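Local structure of peroxiredoxin (Akkermansia muciniphila, 6KHX) at residues E199-A202 with S203-K207. The protein is a typical 2-Cys peroxiredoxin that probably reduces peroxides through reactive cysteine thiols. Residues are numbered along the deposited sequence; the frame is centred on the assembly and turned at random.
Sequences EGVA and SYLSK
Ser206 turns its hydroxyl back to the carbonyl oxygen of Ala202, one turn earlier in the C-terminal helix 198-209 of this peroxiredoxin. Its OG sits beside its own backbone N and anti to the carbonyl carbon (chi1 -71°), a rotamer that lets a helical serine bond to the i-4 carbonyl. Ser206 OG donates to Ala202 O at 3.0 Å. Ser206 N also donates to Ala202 O, at 3.1 Å, and the two donors arrive from opposite faces of the carbonyl plane. With an alanine at this position, Ala202 O would probably keep the backbone bond from the N-H but lose its second donor, the hydroxyl.

The backbone N atoms of Ser203, Tyr204 and Leu205 bond to the carbonyls of Glu199, Gly200 and Val201, with Ser203 N to Glu199 O at 2.9 Å. Val201 and Leu205, one turn apart, make the apolar side-chain contact. Leu205 CG lies anti to its carbonyl carbon (chi1 -72°), which brings it to 3.5 Å from Val201 O. From there CD1 extends to Val201 CG2. Tyr204 CG lies anti to the backbone N (chi1 178°), and the end of the side chain leads away from 199-202. The Tyr204 side chain touches Pro184 and Met194, and Val201 also touches Met194. The helix lies at a subunit interface, with Thr46, Thr51 and Arg89 of the second subunit packing on Val201, Tyr204 and Leu205. Within the helix, the methyl contact of Val201 CG2 with Leu205 CD1 measures 4.2 Å.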
loop_
_atom_site.group_PDB
_atom_site.type_symbol
_atom_site.label_atom_id
_atom_site.label_comp_id
_atom_site.label_asym_id
_atom_site.label_seq_id
_atom_site.Cartn_x
_atom_site.Cartn_y
_atom_site.Cartn_z
ATOM N N GLU B 199 51.995 20.624 -7.439
ATOM C CA GLU B 199 53.331 21.021 -7.008
ATOM C C GLU B 199 53.554 20.712 -5.537
ATOM O O GLU B 199 54.647 20.292 -5.147
ATOM C CB GLU B 199 53.554 22.512 -7.278
ATOM C CG GLU B 199 53.528 22.916 -8.751
ATOM C CD GLU B 199 52.133 22.877 -9.367
ATOM O OE1 GLU B 199 51.136 22.760 -8.614
ATOM O OE2 GLU B 199 52.037 22.958 -10.614
ATOM N N GLY B 200 52.531 20.911 -4.704
ATOM C CA GLY B 200 52.701 20.680 -3.277
ATOM C C GLY B 200 53.058 19.243 -2.948
ATOM O O GLY B 200 53.996 18.980 -2.186
ATOM N N VAL B 201 52.322 18.290 -3.527
ATOM C CA VAL B 201 52.585 16.887 -3.232
ATOM C C VAL B 201 53.899 16.449 -3.872
ATOM O O VAL B 201 54.669 15.683 -3.274
ATOM C CB VAL B 201 51.394 16.002 -3.667
ATOM C CG1 VAL B 201 51.124 16.109 -5.162
ATOM C CG2 VAL B 201 51.621 14.555 -3.269
ATOM N N ALA B 202 54.193 16.945 -5.082
ATOM C CA ALA B 202 55.472 16.611 -5.707
ATOM C C ALA B 202 56.646 17.103 -4.861
ATOM O O ALA B 202 57.623 16.373 -4.655
ATOM C CB ALA B 202 55.542 17.196 -7.117
ATOM N N SER B 203 56.553 18.328 -4.340
ATOM C CA SER B 203 57.625 18.873 -3.515
ATOM C C SER B 203 57.753 18.124 -2.193
ATOM O O SER B 203 58.872 17.844 -1.745
ATOM C CB SER B 203 57.383 20.361 -3.264
ATOM O OG SER B 203 58.227 20.839 -2.231
ATOM N N TYR B 204 56.627 17.806 -1.544
ATOM C CA TYR B 204 56.691 17.072 -0.282
ATOM C C TYR B 204 57.330 15.700 -0.469
ATOM O O TYR B 204 58.189 15.295 0.321
ATOM C CB TYR B 204 55.299 16.926 0.337
ATOM C CG TYR B 204 55.307 16.127 1.634
ATOM C CD1 TYR B 204 55.166 14.737 1.628
ATOM C CD2 TYR B 204 55.467 16.761 2.861
ATOM C CE1 TYR B 204 55.186 14.005 2.809
ATOM C CE2 TYR B 204 55.483 16.038 4.048
ATOM C CZ TYR B 204 55.343 14.662 4.013
ATOM O OH TYR B 204 55.357 13.945 5.187
ATOM N N LEU B 205 56.914 14.961 -1.504
ATOM C CA LEU B 205 57.426 13.603 -1.666
ATOM C C LEU B 205 58.895 13.583 -2.071
ATOM O O LEU B 205 59.609 12.629 -1.740
ATOM C CB LEU B 205 56.597 12.830 -2.692
ATOM C CG LEU B 205 55.187 12.393 -2.294
ATOM C CD1 LEU B 205 54.567 11.548 -3.402
ATOM C CD2 LEU B 205 55.203 11.643 -0.969
ATOM N N SER B 206 59.365 14.613 -2.783
ATOM C CA SER B 206 60.774 14.665 -3.161
ATOM C C SER B 206 61.674 14.820 -1.942
ATOM O O SER B 206 62.738 14.195 -1.862
ATOM C CB SER B 206 61.018 15.814 -4.140
ATOM O OG SER B 206 60.449 15.552 -5.410
ATOM N N LYS B 207 61.254 15.641 -0.977
ATOM C CA LYS B 207 62.061 15.873 0.217
ATOM C C LYS B 207 62.179 14.621 1.081
ATOM O O LYS B 207 63.209 14.418 1.736
ATOM C CB LYS B 207 61.459 17.031 1.012
ATOM C CG LYS B 207 61.406 18.328 0.214
ATOM C CD LYS B 207 60.707 19.440 0.973
ATOM C CE LYS B 207 60.543 20.682 0.104
ATOM N NZ LYS B 207 61.845 21.213 -0.391
#